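Local coordinates for protein glycine oxidase (Bacillus cereus ATCC 14579, PDB 7CYX) that is a FAD-dependent oxidase that probably converts glycine, oxygen and water to glyoxylate, hydrogen peroxide and ammonium, a step in thiamine diphosphate biosynthesis, at residues V19-F22 with L23-G27; S217-H220 with R221-T225; M318-E322 with E323-L327. All coordinates share one frame; numbering follows the deposited sequence.

All three contacts are local, between side chains a few residues apart. Contact 1, at the C-terminal end of helix 14-25, is largely buried and rests on helical backbone bonds and apolar packing. Contact 2 lies at the surface in the loop before strand 225-236 and is chiefly aromatic. Contact 3, partly buried, is the connection between strands 317-318 and 327-331 and mixes a salt bridge with packing on a histidine ring. Contacts 2 and 3 touch: Phe219 packs on His321 and Leu327, and Tyr218 O is probably hydrogen-bonded to His321 NE2. Contact 1 stands apart from both, its nearest atoms about 8 Å from contact 3.

Contact 1: V19-F22 with L23-G27; sequences VAHF and LAERG
Residues 19-25 form the last turns of a helix, in which Leu23 N, Ala24 N and Glu25 N donate to the carbonyls of Val19, Ala20 and His21; the next bond, Arg26 N to Phe22 O, is weak at 3.4 Å with an angle of only 135° at the hydrogen, as the helix ends. Val19 and Leu23, one turn apart, lie side by side and point the same way, with Val19 CG1 4.0 Å from Leu23 CD1. Leu23 CG stands beside its own backbone N (chi1 -78°), which also brings it to 3.6 Å from Val19 O. On another side of the helix Glu25 reaches back to His21. Its carboxylate plane is turned 60° from the imidazole, and Glu25 OE1 lies 3.3 Å from His21 NE2 at too poor an angle for a hydrogen bond; the ring is held instead through ND1 by Ser165 of helix 155-168. Within the first segment, His21 CD2 sits 3.6 Å above the plane of the Phe22 ring, over its centre. Arg26 carries its CG past Phe22 O at 3.5 Å, and its guanidinium forms salt bridges with Asp350 and Glu353, while Leu23 packs on Val7 and Val30 of the neighbouring strands and Phe22 on Ala349 of helix 341-352. Gly27, whose phi is positive, is the C-prime residue of a Schellman motif: Gly27 N bonds to Ala24 O and His28 N to Leu23 O. The motif ends the helix of the beta-alpha-beta unit formed by strand 5-10, helix 14-25 and strand 30-33, the Rossmann-type unit whose residues Val14 and Ile15, at the start of this helix, bind FAD.

Contact 2: S217-H220 with R221-T225; sequences SYFH and RDWGT
Phe219 and Trp223 lie with their planes nearly parallel, 9° apart, but slid so far that the Phe219 ring and the six-membered ring of Trp223 barely overlap, their centroids 5.0 Å apart. Much of the touching is done at the inner end of Phe219: CB sits over one face of the indole near its rim, 3.4 Å from Trp223 CE3, and CD2 comes equally close to CZ3. His220 CB lies over the five-membered ring of the same indole in a CH-pi contact, 4.1 Å from the centroid, whereas its imidazole swings off obliquely. These three residues form an aromatic cluster at a type I beta turn from His220 to Trp223, Phe219 coming just before it, in the loop between helix 213-216 and strand 225-236. The bond from Trp223 N to His220 O (2.9 Å) closes the turn, with the donor well above the carbonyl plane. A chi1 of -163° sets His220 CG opposite the main-chain nitrogen and lays the imidazole along the turn, where ND1 accepts a nearly straight bond of 3.1 Å from Asp222 N, tilted from the ring plane. Asp222 runs alongside, its CB at the ring edge. Trp223 also stacks on Tyr317 and touches Leu361 and Leu365 of helix 360-365.

Contact 3: M318-E322 with E323-L327; sequences MGEHE and EIKGL
His321 packs against Ile324 of the same loop and Leu327 at the start of strand 327-331. Ile324 CG1 lies over one face of the imidazole, 18° off its normal and 3.9 Å from the ring centroid, in a CH-pi contact displaced toward the rim, while Ile324 CD1 reaches NE2. Leu327 CD1 approaches CD2 of the ring obliquely at 3.8 Å. The ring edge takes the polar partners: Glu323 N donates to His321 ND1 over 3.2 Å, only 4° out of the ring plane, and NE2 is hydrogen-bonded to Tyr218 O. Bonds at both nitrogens fix the rotation of the imidazole, and its swing toward the loop follows from a CG anti to the backbone N (chi1 -163°). Behind the ring, His321 N gives a straight bond of 2.9 Å to Leu327 O. That oxygen takes both this N-H and the CA-H of Glu320, which joins the two ends of the loop. Beside it, the Glu320 side chain, extended beyond CG, forms a salt bridge with Lys325, OE2 to NZ 3.2 Å, met on the syn side of the carboxylate. The bend at chi2 lays Lys325 CD 3.4 Å from Glu320 OE2, and the bend at chi4 turns NZ to the same oxygen. Lys203 places a second ammonium near NZ, so the glutamate may offset part of the charge there. The loop is turned back by a type II beta turn from Ile324 to Leu327, with Gly326 at positive phi. It thus joins antiparallel strands 317-318 and 327-331 at one side of the six-stranded sheet, with Ile324 and Leu327 resting on Ile184 and Ile182 of strand 179-184 and Met318 reaching Ser344 and Met348 of helix 341-352.

Contact 1: V19-F22 with L23-G27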
loop_
_atom_site.group_PDB
_atom_site.type_symbol
_atom_site.label_atom_id
_atom_site.label_comp_id
_atom_site.label_asym_id
_atom_site.label_seq_id
_atom_site.Cartn_x
_atom_site.Cartn_y
_atom_site.Cartn_z
ATOM N N VAL A 19 6.735 -19.505 2.265
ATOM C CA VAL A 19 7.497 -20.655 1.804
ATOM C C VAL A 19 7.953 -20.398 0.355
ATOM O O VAL A 19 9.102 -20.609 0.010
ATOM C CB VAL A 19 6.663 -21.945 1.963
ATOM C CG1 VAL A 19 7.336 -23.148 1.333
ATOM C CG2 VAL A 19 6.353 -22.245 3.431
ATOM N N ALA A 20 7.039 -19.925 -0.499
ATOM C CA ALA A 20 7.355 -19.645 -1.888
ATOM C C ALA A 20 8.543 -18.674 -1.953
ATOM O O ALA A 20 9.462 -18.899 -2.682
ATOM C CB ALA A 20 6.142 -19.096 -2.598
ATOM N N HIS A 21 8.505 -17.608 -1.145
ATOM C CA HIS A 21 9.536 -16.573 -1.143
ATOM C C HIS A 21 10.921 -17.171 -0.882
ATOM O O HIS A 21 11.807 -16.955 -1.662
ATOM C CB HIS A 21 9.248 -15.495 -0.098
ATOM C CG HIS A 21 10.433 -14.639 0.217
ATOM N ND1 HIS A 21 10.855 -13.626 -0.619
ATOM C CD2 HIS A 21 11.305 -14.662 1.248
ATOM C CE1 HIS A 21 11.928 -13.048 -0.108
ATOM N NE2 HIS A 21 12.225 -13.666 1.043
ATOM N N PHE A 22 11.089 -17.869 0.249
ATOM C CA PHE A 22 12.395 -18.352 0.701
ATOM C C PHE A 22 12.977 -19.397 -0.262
ATOM O O PHE A 22 14.184 -19.371 -0.494
ATOM C CB PHE A 22 12.325 -18.893 2.130
ATOM C CG PHE A 22 12.177 -17.814 3.165
ATOM C CD1 PHE A 22 13.283 -17.100 3.611
ATOM C CD2 PHE A 22 10.924 -17.460 3.645
ATOM C CE1 PHE A 22 13.139 -16.087 4.547
ATOM C CE2 PHE A 22 10.780 -16.431 4.565
ATOM C CZ PHE A 22 11.887 -15.756 5.030
ATOM N N LEU A 23 12.140 -20.302 -0.799
ATOM C CA LEU A 23 12.588 -21.368 -1.731
ATOM C C LEU A 23 13.066 -20.756 -3.047
ATOM O O LEU A 23 14.191 -21.002 -3.464
ATOM C CB LEU A 23 11.449 -22.344 -2.021
ATOM C CG LEU A 23 11.123 -23.384 -0.949
ATOM C CD1 LEU A 23 9.958 -24.247 -1.414
ATOM C CD2 LEU A 23 12.323 -24.256 -0.609
ATOM N N ALA A 24 12.190 -19.977 -3.691
ATOM C CA ALA A 24 12.478 -19.327 -4.992
ATOM C C ALA A 24 13.716 -18.430 -4.887
ATOM O O ALA A 24 14.502 -18.326 -5.813
ATOM C CB ALA A 24 11.296 -18.507 -5.456
ATOM N N GLU A 25 13.849 -17.746 -3.759
ATOM C CA GLU A 25 14.989 -16.879 -3.517
ATOM C C GLU A 25 16.296 -17.678 -3.651
ATOM O O GLU A 25 17.279 -17.148 -4.137
ATOM C CB GLU A 25 14.886 -16.259 -2.125
ATOM C CG GLU A 25 15.410 -14.844 -2.065
ATOM C CD GLU A 25 15.268 -14.208 -0.695
ATOM O OE1 GLU A 25 15.230 -14.956 0.320
ATOM O OE2 GLU A 25 15.184 -12.966 -0.648
ATOM N N ARG A 26 16.269 -18.944 -3.208
ATOM C CA ARG A 26 17.414 -19.871 -3.185
ATOM C C ARG A 26 17.483 -20.694 -4.480
ATOM O O ARG A 26 18.176 -21.700 -4.520
ATOM C CB ARG A 26 17.308 -20.822 -1.981
ATOM C CG ARG A 26 17.578 -20.186 -0.621
ATOM C CD ARG A 26 17.167 -21.129 0.517
ATOM N NE ARG A 26 17.036 -20.489 1.821
ATOM C CZ ARG A 26 16.980 -21.131 2.989
ATOM N NH1 ARG A 26 17.097 -22.448 3.031
ATOM N NH2 ARG A 26 16.783 -20.454 4.112
ATOM N N GLY A 27 16.734 -20.293 -5.518
ATOM C CA GLY A 27 16.863 -20.860 -6.874
ATOM C C GLY A 27 16.041 -22.120 -7.139
ATOM O O GLY A 27 16.300 -22.815 -8.142
#

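Contact 2: S217-H220 with R221-T225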
loop_
_atom_site.group_PDB
_atom_site.type_symbol
_atom_site.label_atom_id
_atom_site.label_comp_id
_atom_site.label_asym_id
_atom_site.label_seq_id
_atom_site.Cartn_x
_atom_site.Cartn_y
_atom_site.Cartn_z
ATOM N N SER A 217 -4.314 -36.083 5.909
ATOM C CA SER A 217 -4.674 -37.512 6.071
ATOM C C SER A 217 -3.499 -38.404 5.680
ATOM O O SER A 217 -3.305 -39.416 6.335
ATOM C CB SER A 217 -5.873 -37.839 5.258
ATOM O OG SER A 217 -7.027 -37.486 5.977
ATOM N N TYR A 218 -2.708 -38.009 4.679
ATOM C CA TYR A 218 -1.491 -38.762 4.289
ATOM C C TYR A 218 -0.591 -38.927 5.518
ATOM O O TYR A 218 -0.047 -39.999 5.678
ATOM C CB TYR A 218 -0.817 -38.134 3.070
ATOM C CG TYR A 218 -1.607 -38.293 1.799
ATOM C CD1 TYR A 218 -1.619 -39.482 1.097
ATOM C CD2 TYR A 218 -2.372 -37.254 1.308
ATOM C CE1 TYR A 218 -2.358 -39.633 -0.061
ATOM C CE2 TYR A 218 -3.114 -37.386 0.151
ATOM C CZ TYR A 218 -3.111 -38.579 -0.533
ATOM O OH TYR A 218 -3.854 -38.692 -1.662
ATOM N N PHE A 219 -0.413 -37.886 6.329
ATOM C CA PHE A 219 0.344 -38.022 7.592
ATOM C C PHE A 219 -0.446 -38.906 8.558
ATOM O O PHE A 219 0.087 -39.933 8.949
ATOM C CB PHE A 219 0.585 -36.650 8.206
ATOM C CG PHE A 219 1.622 -35.842 7.482
ATOM C CD1 PHE A 219 1.288 -35.112 6.364
ATOM C CD2 PHE A 219 2.933 -35.837 7.907
ATOM C CE1 PHE A 219 2.243 -34.369 5.699
ATOM C CE2 PHE A 219 3.882 -35.085 7.249
ATOM C CZ PHE A 219 3.537 -34.365 6.139
ATOM N N HIS A 220 -1.661 -38.488 8.920
ATOM C CA HIS A 220 -2.546 -39.234 9.855
ATOM C C HIS A 220 -3.967 -38.660 9.851
ATOM O O HIS A 220 -4.118 -37.451 9.756
ATOM C CB HIS A 220 -1.994 -39.224 11.280
ATOM C CG HIS A 220 -2.607 -40.261 12.150
ATOM N ND1 HIS A 220 -3.669 -39.992 12.963
ATOM C CD2 HIS A 220 -2.328 -41.562 12.319
ATOM C CE1 HIS A 220 -4.016 -41.073 13.606
ATOM N NE2 HIS A 220 -3.212 -42.042 13.231
ATOM N N ARG A 221 -4.950 -39.539 10.032
ATOM C CA ARG A 221 -6.409 -39.275 10.080
ATOM C C ARG A 221 -6.753 -38.190 11.105
ATOM O O ARG A 221 -7.634 -37.385 10.823
ATOM C CB ARG A 221 -7.074 -40.588 10.501
ATOM C CG ARG A 221 -8.580 -40.644 10.321
ATOM C CD ARG A 221 -9.092 -42.018 10.689
ATOM N NE ARG A 221 -9.125 -42.928 9.555
ATOM C CZ ARG A 221 -8.149 -43.764 9.219
ATOM N NH1 ARG A 221 -7.398 -44.320 10.154
ATOM N NH2 ARG A 221 -7.927 -44.045 7.947
ATOM N N ASP A 222 -6.084 -38.189 12.255
ATOM C CA ASP A 222 -6.368 -37.227 13.345
ATOM C C ASP A 222 -5.600 -35.924 13.138
ATOM O O ASP A 222 -5.805 -35.008 13.908
ATOM C CB ASP A 222 -6.069 -37.838 14.709
ATOM C CG ASP A 222 -7.057 -38.916 15.093
ATOM O OD1 ASP A 222 -8.077 -39.030 14.423
ATOM O OD2 ASP A 222 -6.781 -39.628 16.055
ATOM N N TRP A 223 -4.721 -35.863 12.153
ATOM C CA TRP A 223 -4.043 -34.573 11.924
ATOM C C TRP A 223 -5.042 -33.692 11.195
ATOM O O TRP A 223 -5.741 -34.219 10.348
ATOM C CB TRP A 223 -2.792 -34.777 11.081
ATOM C CG TRP A 223 -1.612 -35.216 11.881
ATOM C CD1 TRP A 223 -1.626 -35.952 13.021
ATOM C CD2 TRP A 223 -0.235 -34.949 11.595
ATOM N NE1 TRP A 223 -0.356 -36.160 13.460
ATOM C CE2 TRP A 223 0.518 -35.564 12.603
ATOM C CE3 TRP A 223 0.428 -34.245 10.595
ATOM C CZ2 TRP A 223 1.902 -35.499 12.642
ATOM C CZ3 TRP A 223 1.797 -34.185 10.631
ATOM C CH2 TRP A 223 2.521 -34.805 11.637
ATOM N N GLY A 224 -5.125 -32.414 11.542
ATOM C CA GLY A 224 -6.065 -31.555 10.812
ATOM C C GLY A 224 -6.146 -30.142 11.337
ATOM O O GLY A 224 -5.607 -29.862 12.391
ATOM N N THR A 225 -6.802 -29.291 10.565
ATOM C CA THR A 225 -7.049 -27.886 10.935
ATOM C C THR A 225 -8.537 -27.617 10.746
ATOM O O THR A 225 -9.166 -28.307 9.968
ATOM C CB THR A 225 -6.227 -26.927 10.071
ATOM O OG1 THR A 225 -6.593 -27.144 8.714
ATOM C CG2 THR A 225 -4.739 -27.116 10.224
#

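Contact 3: M318-E322 with E323-L327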
loop_
_atom_site.group_PDB
_atom_site.type_symbol
_atom_site.label_atom_id
_atom_site.label_comp_id
_atom_site.label_asym_id
_atom_site.label_seq_id
_atom_site.Cartn_x
_atom_site.Cartn_y
_atom_site.Cartn_z
ATOM N N MET A 318 4.612 -28.427 10.983
ATOM C CA MET A 318 5.709 -27.932 10.121
ATOM C C MET A 318 6.720 -29.066 9.978
ATOM O O MET A 318 7.504 -29.264 10.898
ATOM C CB MET A 318 6.383 -26.735 10.781
ATOM C CG MET A 318 5.409 -25.742 11.334
ATOM S SD MET A 318 5.964 -24.081 11.032
ATOM C CE MET A 318 6.666 -23.694 12.627
ATOM N N GLY A 319 6.697 -29.768 8.852
ATOM C CA GLY A 319 7.569 -30.923 8.724
ATOM C C GLY A 319 7.357 -31.771 7.488
ATOM O O GLY A 319 6.481 -31.527 6.661
ATOM N N GLU A 320 8.238 -32.776 7.382
ATOM C CA GLU A 320 8.313 -33.754 6.306
ATOM C C GLU A 320 7.676 -35.066 6.790
ATOM O O GLU A 320 7.840 -35.446 7.948
ATOM C CB GLU A 320 9.781 -33.936 5.916
ATOM C CG GLU A 320 10.025 -34.978 4.843
ATOM C CD GLU A 320 11.375 -34.894 4.142
ATOM O OE1 GLU A 320 12.269 -34.138 4.619
ATOM O OE2 GLU A 320 11.515 -35.557 3.091
ATOM N N HIS A 321 6.927 -35.722 5.897
ATOM C CA HIS A 321 6.353 -37.052 6.127
ATOM C C HIS A 321 7.504 -38.053 6.234
ATOM O O HIS A 321 8.446 -38.010 5.427
ATOM C CB HIS A 321 5.392 -37.408 4.982
ATOM C CG HIS A 321 4.447 -38.531 5.253
ATOM N ND1 HIS A 321 4.869 -39.830 5.419
ATOM C CD2 HIS A 321 3.098 -38.566 5.317
ATOM C CE1 HIS A 321 3.826 -40.613 5.611
ATOM N NE2 HIS A 321 2.729 -39.862 5.550
ATOM N N GLU A 322 7.413 -38.956 7.213
ATOM C CA GLU A 322 8.538 -39.829 7.577
ATOM C C GLU A 322 8.780 -40.889 6.486
ATOM O O GLU A 322 9.889 -41.371 6.329
ATOM C CB GLU A 322 8.288 -40.455 8.955
ATOM C CG GLU A 322 9.564 -40.645 9.764
ATOM C CD GLU A 322 10.255 -39.361 10.207
ATOM O OE1 GLU A 322 9.865 -38.815 11.259
ATOM O OE2 GLU A 322 11.175 -38.897 9.494
ATOM N N GLU A 323 7.738 -41.238 5.727
ATOM C CA GLU A 323 7.794 -42.336 4.766
ATOM C C GLU A 323 7.733 -41.766 3.345
ATOM O O GLU A 323 8.675 -41.940 2.583
ATOM C CB GLU A 323 6.665 -43.327 5.061
ATOM C CG GLU A 323 6.759 -44.649 4.311
ATOM C CD GLU A 323 5.637 -45.632 4.624
ATOM O OE1 GLU A 323 5.716 -46.791 4.152
ATOM O OE2 GLU A 323 4.680 -45.235 5.337
ATOM N N ILE A 324 6.636 -41.065 3.023
ATOM C CA ILE A 324 6.382 -40.516 1.684
ATOM C C ILE A 324 7.333 -39.341 1.457
ATOM O O ILE A 324 7.247 -38.327 2.147
ATOM C CB ILE A 324 4.916 -40.082 1.516
ATOM C CG1 ILE A 324 3.946 -41.179 1.969
ATOM C CG2 ILE A 324 4.674 -39.641 0.076
ATOM C CD1 ILE A 324 2.488 -40.779 1.979
ATOM N N LYS A 325 8.247 -39.501 0.495
ATOM C CA LYS A 325 9.341 -38.559 0.323
ATOM C C LYS A 325 8.831 -37.372 -0.499
ATOM O O LYS A 325 8.125 -37.548 -1.499
ATOM C CB LYS A 325 10.555 -39.229 -0.328
ATOM C CG LYS A 325 11.766 -38.321 -0.526
ATOM C CD LYS A 325 12.400 -37.815 0.766
ATOM C CE LYS A 325 13.405 -36.703 0.542
ATOM N NZ LYS A 325 12.741 -35.425 0.188
ATOM N N GLY A 326 9.171 -36.174 -0.021
ATOM C CA GLY A 326 8.844 -34.921 -0.674
ATOM C C GLY A 326 7.500 -34.353 -0.245
ATOM O O GLY A 326 7.050 -33.362 -0.832
ATOM N N LEU A 327 6.852 -34.969 0.758
ATOM C CA LEU A 327 5.543 -34.514 1.222
ATOM C C LEU A 327 5.743 -33.745 2.537
ATOM O O LEU A 327 6.198 -34.296 3.539
ATOM C CB LEU A 327 4.635 -35.740 1.370
ATOM C CG LEU A 327 3.110 -35.548 1.373
ATOM C CD1 LEU A 327 2.529 -35.912 2.726
ATOM C CD2 LEU A 327 2.676 -34.149 0.964
#